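Side-chain contacts in putative uncharacterized protein PH0734 (Pyrococcus horikoshii, PDB 3D79), which is of unknown function but carries a PUA domain and probably binds RNA: residues Val21-Ile24 with Ile25-Ser29; Gln30-Gly33 with Glu34-Arg38; Lys39-Asn42 with Lys43-Val47. One frame throughout, in Å; residues are numbered along the deposited sequence.

Contact 1. Residues Val21-Ile24 with Ile25-Ser29; sequences VKEI and IAQLS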
loop_
_atom_site.group_PDB
_atom_site.type_symbol
_atom_site.label_atom_id
_atom_site.label_comp_id
_atom_site.label_asym_id
_atom_site.label_seq_id
_atom_site.Cartn_x
_atom_site.Cartn_y
_atom_site.Cartn_z
ATOM N N VAL A 21 -0.112 10.386 15.332
ATOM C CA VAL A 21 -1.018 9.231 15.289
ATOM C C VAL A 21 -2.363 9.631 14.675
ATOM O O VAL A 21 -2.886 8.949 13.791
ATOM C CB VAL A 21 -1.214 8.595 16.698
ATOM C CG1 VAL A 21 -2.298 7.521 16.673
ATOM C CG2 VAL A 21 0.101 8.013 17.210
ATOM N N LYS A 22 -2.909 10.754 15.130
ATOM C CA LYS A 22 -4.191 11.228 14.629
ATOM C C LYS A 22 -4.129 11.555 13.138
ATOM O O LYS A 22 -5.080 11.289 12.404
ATOM C CB LYS A 22 -4.680 12.420 15.446
ATOM C CG LYS A 22 -5.131 12.022 16.842
ATOM C CD LYS A 22 -5.661 13.212 17.617
ATOM C CE LYS A 22 -6.147 12.786 19.001
ATOM N NZ LYS A 22 -6.649 13.974 19.761
ATOM N N GLU A 23 -3.009 12.116 12.695
ATOM C CA GLU A 23 -2.848 12.431 11.274
ATOM C C GLU A 23 -2.761 11.163 10.418
ATOM O O GLU A 23 -3.287 11.137 9.305
ATOM C CB GLU A 23 -1.653 13.366 11.038
ATOM C CG GLU A 23 -1.502 13.910 9.596
ATOM C CD GLU A 23 -2.797 14.425 8.949
ATOM O OE1 GLU A 23 -3.613 15.126 9.605
ATOM O OE2 GLU A 23 -2.981 14.148 7.744
ATOM N N ILE A 24 -2.121 10.113 10.933
ATOM C CA ILE A 24 -2.091 8.830 10.222
ATOM C C ILE A 24 -3.512 8.283 10.091
ATOM O O ILE A 24 -3.931 7.878 9.009
ATOM C CB ILE A 24 -1.130 7.799 10.880
ATOM C CG1 ILE A 24 0.326 8.269 10.753
ATOM C CG2 ILE A 24 -1.312 6.408 10.244
ATOM C CD1 ILE A 24 1.338 7.414 11.518
ATOM N N ILE A 25 -4.267 8.303 11.189
ATOM C CA ILE A 25 -5.662 7.862 11.160
ATOM C C ILE A 25 -6.466 8.637 10.112
ATOM O O ILE A 25 -7.228 8.047 9.339
ATOM C CB ILE A 25 -6.316 7.983 12.550
ATOM C CG1 ILE A 25 -5.669 6.986 13.513
ATOM C CG2 ILE A 25 -7.833 7.759 12.468
ATOM C CD1 ILE A 25 -6.043 7.217 14.977
ATOM N N ALA A 26 -6.283 9.956 10.090
ATOM C CA ALA A 26 -6.958 10.817 9.120
ATOM C C ALA A 26 -6.635 10.399 7.682
ATOM O O ALA A 26 -7.536 10.257 6.852
ATOM C CB ALA A 26 -6.579 12.261 9.360
ATOM N N GLN A 27 -5.355 10.169 7.408
ATOM C CA GLN A 27 -4.908 9.748 6.079
ATOM C C GLN A 27 -5.511 8.403 5.676
ATOM O O GLN A 27 -6.042 8.262 4.578
ATOM C CB GLN A 27 -3.380 9.694 6.006
ATOM C CG GLN A 27 -2.703 11.058 5.984
ATOM C CD GLN A 27 -1.186 10.960 5.926
ATOM O OE1 GLN A 27 -0.629 10.169 5.163
ATOM N NE2 GLN A 27 -0.509 11.778 6.728
ATOM N N LEU A 28 -5.446 7.424 6.577
ATOM C CA LEU A 28 -5.997 6.096 6.314
ATOM C C LEU A 28 -7.503 6.148 6.082
ATOM O O LEU A 28 -8.028 5.481 5.191
ATOM C CB LEU A 28 -5.682 5.149 7.474
ATOM C CG LEU A 28 -4.218 4.759 7.700
ATOM C CD1 LEU A 28 -4.088 4.061 9.035
ATOM C CD2 LEU A 28 -3.685 3.869 6.570
ATOM N N SER A 29 -8.193 6.960 6.879
ATOM C CA SER A 29 -9.642 7.098 6.757
ATOM C C SER A 29 -10.052 7.681 5.408
ATOM O O SER A 29 -11.044 7.251 4.817
ATOM C CB SER A 29 -10.206 7.937 7.908
ATOM O OG SER A 29 -10.026 7.259 9.147
#

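Contact 2. Residues Gln30-Gly33 with Glu34-Arg38; sequences QMFG and EEIAR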
loop_
_atom_site.group_PDB
_atom_site.type_symbol
_atom_site.label_atom_id
_atom_site.label_comp_id
_atom_site.label_asym_id
_atom_site.label_seq_id
_atom_site.Cartn_x
_atom_site.Cartn_y
_atom_site.Cartn_z
ATOM N N GLN A 30 -9.283 8.646 4.918
ATOM C CA GLN A 30 -9.561 9.228 3.610
ATOM C C GLN A 30 -9.350 8.201 2.499
ATOM O O GLN A 30 -10.162 8.096 1.576
ATOM C CB GLN A 30 -8.696 10.458 3.356
ATOM C CG GLN A 30 -9.065 11.180 2.064
ATOM C CD GLN A 30 -8.122 12.315 1.748
ATOM O OE1 GLN A 30 -6.932 12.103 1.525
ATOM N NE2 GLN A 30 -8.655 13.535 1.710
ATOM N N MET A 31 -8.265 7.441 2.607
ATOM C CA MET A 31 -7.890 6.477 1.575
ATOM C C MET A 31 -8.782 5.239 1.555
ATOM O O MET A 31 -9.230 4.813 0.486
ATOM C CB MET A 31 -6.431 6.063 1.747
ATOM C CG MET A 31 -5.439 7.199 1.530
ATOM S SD MET A 31 -3.735 6.627 1.482
ATOM C CE MET A 31 -3.450 6.181 3.201
ATOM N N PHE A 32 -9.046 4.669 2.732
ATOM C CA PHE A 32 -9.707 3.358 2.829
ATOM C C PHE A 32 -11.118 3.386 3.404
ATOM O O PHE A 32 -11.823 2.373 3.382
ATOM C CB PHE A 32 -8.856 2.410 3.665
ATOM C CG PHE A 32 -7.518 2.124 3.063
ATOM C CD1 PHE A 32 -7.408 1.297 1.948
ATOM C CD2 PHE A 32 -6.365 2.681 3.606
ATOM C CE1 PHE A 32 -6.167 1.029 1.377
ATOM C CE2 PHE A 32 -5.121 2.414 3.049
ATOM C CZ PHE A 32 -5.022 1.592 1.929
ATOM N N GLY A 33 -11.516 4.538 3.928
ATOM C CA GLY A 33 -12.757 4.633 4.676
ATOM C C GLY A 33 -12.485 4.336 6.134
ATOM O O GLY A 33 -11.542 3.613 6.471
ATOM N N GLU A 34 -13.328 4.888 7.000
ATOM C CA GLU A 34 -13.127 4.797 8.443
ATOM C C GLU A 34 -13.118 3.351 8.957
ATOM O O GLU A 34 -12.377 3.035 9.884
ATOM C CB GLU A 34 -14.169 5.665 9.174
ATOM C CG GLU A 34 -13.888 5.914 10.657
ATOM C CD GLU A 34 -14.365 4.775 11.541
ATOM O OE1 GLU A 34 -15.340 4.090 11.157
ATOM O OE2 GLU A 34 -13.766 4.559 12.618
ATOM N N GLU A 35 -13.912 2.477 8.341
ATOM C CA GLU A 35 -14.006 1.080 8.779
ATOM C C GLU A 35 -12.688 0.311 8.634
ATOM O O GLU A 35 -12.198 -0.278 9.604
ATOM C CB GLU A 35 -15.154 0.350 8.071
ATOM C CG GLU A 35 -15.317 -1.108 8.500
ATOM C CD GLU A 35 -16.713 -1.649 8.260
ATOM O OE1 GLU A 35 -17.680 -1.077 8.812
ATOM O OE2 GLU A 35 -16.843 -2.659 7.535
ATOM N N ILE A 36 -12.121 0.318 7.429
ATOM C CA ILE A 36 -10.843 -0.353 7.174
ATOM C C ILE A 36 -9.721 0.291 7.989
ATOM O O ILE A 36 -8.922 -0.411 8.622
ATOM C CB ILE A 36 -10.501 -0.371 5.662
ATOM C CG1 ILE A 36 -11.408 -1.366 4.931
ATOM C CG2 ILE A 36 -9.033 -0.726 5.445
ATOM C CD1 ILE A 36 -11.386 -1.257 3.406
ATOM N N ALA A 37 -9.684 1.622 7.984
ATOM C CA ALA A 37 -8.696 2.393 8.735
ATOM C C ALA A 37 -8.680 2.047 10.223
ATOM O O ALA A 37 -7.610 1.902 10.817
ATOM C CB ALA A 37 -8.942 3.879 8.547
ATOM N N ARG A 38 -9.871 1.907 10.808
ATOM C CA ARG A 38 -10.018 1.652 12.243
ATOM C C ARG A 38 -9.324 0.369 12.683
ATOM O O ARG A 38 -8.735 0.320 13.764
ATOM C CB ARG A 38 -11.497 1.636 12.649
ATOM C CG ARG A 38 -11.722 1.625 14.162
ATOM C CD ARG A 38 -13.204 1.625 14.547
ATOM N NE ARG A 38 -13.952 0.538 13.910
ATOM C CZ ARG A 38 -14.952 0.710 13.047
ATOM N NH1 ARG A 38 -15.352 1.929 12.714
ATOM N NH2 ARG A 38 -15.565 -0.343 12.519
HETATM O O HOH W 1 -13.614 1.202 5.092
#

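Contact 3. Residues Lys39-Asn42 with Lys43-Val47; sequences KMLN and KKDEV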
loop_
_atom_site.group_PDB
_atom_site.type_symbol
_atom_site.label_atom_id
_atom_site.label_comp_id
_atom_site.label_asym_id
_atom_site.label_seq_id
_atom_site.Cartn_x
_atom_site.Cartn_y
_atom_site.Cartn_z
ATOM N N LYS A 39 -9.377 -0.664 11.848
ATOM C CA LYS A 39 -8.706 -1.916 12.185
ATOM C C LYS A 39 -7.186 -1.811 12.058
ATOM O O LYS A 39 -6.459 -2.546 12.722
ATOM C CB LYS A 39 -9.256 -3.086 11.368
ATOM C CG LYS A 39 -10.593 -3.612 11.904
ATOM C CD LYS A 39 -10.911 -5.043 11.439
ATOM C CE LYS A 39 -9.833 -6.059 11.842
ATOM N NZ LYS A 39 -9.400 -5.974 13.272
ATOM N N MET A 40 -6.710 -0.882 11.228
ATOM C CA MET A 40 -5.268 -0.691 11.053
ATOM C C MET A 40 -4.634 0.104 12.187
ATOM O O MET A 40 -3.486 -0.140 12.547
ATOM C CB MET A 40 -4.968 0.025 9.742
ATOM C CG MET A 40 -5.254 -0.783 8.497
ATOM S SD MET A 40 -5.065 0.302 7.078
ATOM C CE MET A 40 -5.302 -0.855 5.727
ATOM N N LEU A 41 -5.375 1.070 12.723
ATOM C CA LEU A 41 -4.851 1.974 13.751
ATOM C C LEU A 41 -5.973 2.699 14.488
ATOM O O LEU A 41 -6.891 3.243 13.870
ATOM C CB LEU A 41 -3.911 3.009 13.112
ATOM C CG LEU A 41 -3.323 4.126 13.984
ATOM C CD1 LEU A 41 -2.425 3.572 15.069
ATOM C CD2 LEU A 41 -2.559 5.141 13.141
ATOM N N ASN A 42 -5.888 2.723 15.812
ATOM C CA ASN A 42 -6.785 3.566 16.593
ATOM C C ASN A 42 -5.995 4.528 17.461
ATOM O O ASN A 42 -4.800 4.315 17.706
ATOM C CB ASN A 42 -7.777 2.733 17.411
ATOM C CG ASN A 42 -7.120 1.968 18.522
ATOM O OD1 ASN A 42 -6.780 2.533 19.569
ATOM N ND2 ASN A 42 -6.957 0.661 18.324
ATOM N N LYS A 43 -6.662 5.579 17.926
ATOM C CA LYS A 43 -5.977 6.695 18.592
ATOM C C LYS A 43 -5.354 6.343 19.942
ATOM O O LYS A 43 -4.679 7.172 20.549
ATOM C CB LYS A 43 -6.908 7.903 18.730
ATOM C CG LYS A 43 -8.005 7.730 19.770
ATOM C CD LYS A 43 -8.929 8.930 19.790
ATOM C CE LYS A 43 -9.891 8.834 20.964
ATOM N NZ LYS A 43 -10.980 9.832 20.859
ATOM N N LYS A 44 -5.591 5.119 20.411
ATOM C CA LYS A 44 -5.040 4.679 21.693
ATOM C C LYS A 44 -3.854 3.722 21.550
ATOM O O LYS A 44 -3.237 3.356 22.548
ATOM C CB LYS A 44 -6.141 4.051 22.573
ATOM C CG LYS A 44 -7.369 4.947 22.724
ATOM C CD LYS A 44 -8.368 4.458 23.764
ATOM C CE LYS A 44 -9.652 5.275 23.660
ATOM N NZ LYS A 44 -10.694 4.941 24.677
ATOM N N ASP A 45 -3.523 3.340 20.312
ATOM C CA ASP A 45 -2.443 2.378 20.058
ATOM C C ASP A 45 -1.061 2.951 20.364
ATOM O O ASP A 45 -0.836 4.150 20.211
ATOM C CB ASP A 45 -2.469 1.891 18.602
ATOM C CG ASP A 45 -3.628 0.946 18.305
ATOM O OD1 ASP A 45 -4.090 0.224 19.216
ATOM O OD2 ASP A 45 -4.072 0.913 17.141
ATOM N N GLU A 46 -0.139 2.089 20.788
ATOM C CA GLU A 46 1.250 2.494 20.952
ATOM C C GLU A 46 1.920 2.479 19.585
ATOM O O GLU A 46 2.080 1.418 18.979
ATOM C CB GLU A 46 2.003 1.577 21.920
ATOM C CG GLU A 46 3.390 2.121 22.273
ATOM C CD GLU A 46 4.030 1.422 23.457
ATOM O OE1 GLU A 46 3.852 0.197 23.607
ATOM O OE2 GLU A 46 4.722 2.108 24.240
ATOM N N VAL A 47 2.303 3.660 19.111
ATOM C CA VAL A 47 2.866 3.803 17.774
ATOM C C VAL A 47 4.317 4.256 17.868
ATOM O O VAL A 47 4.648 5.159 18.638
ATOM C CB VAL A 47 2.030 4.766 16.900
ATOM C CG1 VAL A 47 2.515 4.745 15.465
ATOM C CG2 VAL A 47 0.563 4.371 16.945
#

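Contact 1. Residues Val21-Ile24 with Ile25-Ser29
With chi1 near -67° in both residues, I24 and L28 lie side by side and point the same way: I24 CG2 branches off beside its own carbonyl, and L28 CG swings back beside its own backbone N. That brings I24 CG2 to 3.8 Å from L28 CD1. V21 and I25 make a looser pair, three residues earlier, V21 CG1 standing 4.1 Å from I25 CD1. These are the i to i+4 neighbours of helix 18-32 in the pre-PUA-like domain, and the backbone bonds beneath them are regular, with L28 N 2.9 Å from I24 O. I24 and L28 both lean on F67 and I74 of the adjoining sheet. On another side of the helix the E23 chain bends at chi2 (45°), so that OE2 comes to 3.6 Å from Q27 CG. The two chains cross at about a right angle, their carboxylate and amide planes 38° apart. Q27 spends its amide elsewhere: OE1 accepts from I74 N and NE2 donates to D72 O, which fixes the flip of the group. I25 O takes two donors from opposite faces of its plane, S29 N and S29 OG, the hydroxyl at 2.9 Å.

Contact 2. Residues Gln30-Gly33 with Glu34-Arg38
F32 and I36 meet across the corner where helix 18-32 gives way, after G33 alone, to helix 34-40. This is a tight helix-to-helix turn in the pre-PUA-like domain. The side chains cross at about a right angle, and the contact is made low down: I36 CG2 lies 3.6 Å from F32 CB and approaches the start of the ring obliquely, while the rest of the ring leads away towards P76. On the other branch, I36 CD1 packs at 3.7 Å from F32 O.

That carbonyl is also held by a water, which donates to F32 O at 2.7 Å and accepts from I36 N at 2.9 Å. The water thus joins the end of the first helix to an early N-H of the second. Next to it, G33 sits at the N-cap of helix 34-40, and its carbonyl receives A37 N at 3.1 Å. A37 CB packs against the same oxygen and also touches L28 and S29 of the preceding helix.

What sets all this up is the backbone of G33. Its positive phi of 89°, with psi at 154°, takes the chain out of helix 18-32, and the G33 carbonyl then points into helix 34-40, where A37 N meets it. Further out, W93 and P94 pack on I36, and M31 turns to I74, F75 and R95.

On the exposed side of the new helix, one turn apart, E34 and R38 form a salt bridge. The E34 chain bends at chi2 (-83°) to bring its carboxylate round, and R38 NH1 then lies 2.7 Å from E34 OE1, with a weak hydrogen bond to E34 OE2 at 3.1 Å.

Contact 3. Residues Lys39-Asn42 with Lys43-Val47
N42 and D45 clasp each other at the two ends of a type I beta turn that follows helix 34-40. N42 adopts the crowded position, its CG between the backbone N and the carbonyl carbon (chi1 69°). This folds the amide over the turn and lets OD1 accept K44 N at 3.0 Å, with the donor tilted from the carbonyl plane. A side-chain oxygen taking the N-H two residues on is an Asx turn, here laid over the beta turn whose own closing bond runs from D45 N to N42 O, 3.1 Å. The same OD1 rests 3.4 Å from K44 CB.

D45 answers from the other end. Its CG lies beside its own backbone N (chi1 -72°), which sends the carboxylate back across the turn to N42 N. OD2 is 2.9 Å from that nitrogen and the bond is nearly straight (173°), though the N-H arrives from well above the carboxylate plane. The N42 and D45 side chains cross at about a right angle.

On the inner side, L41 CD1 reaches V47 CG2 at 3.6 Å, these two side chains also crossing at about a right angle. V61 and the helix residues I24 and I25 pack on L41 as well.

N62 completes the grip: its ND2 donates to D45 OD1, and its OD1 accepts E46 N. Both carboxylate oxygens of D45 are therefore met by N-H donors, which should stabilise the charged form and tie the turn to the hairpin between strands 56-61 and 64-70.

The three contacts follow one another along the chain within the pre-PUA-like domain: about two and a half turns of helix 18-32, the corner into helix 34-40, then the turn leading to strand 47-51. The path folds back on itself, so the centre of contact 1 lies about 9 Å from that of contact 2 and about 10 Å from that of contact 3, whereas the centres of contacts 2 and 3 are about 13 Å apart. A37 CB sits 3.6 Å from S29 N, joining 1 and 2. I24 CG2 comes to 3.4 Å from L41 CD2, linking 1 and 3 through apolar packing. Between 2 and 3 the touch is lighter, F32 CE2 to M40 CE at 4.2 Å.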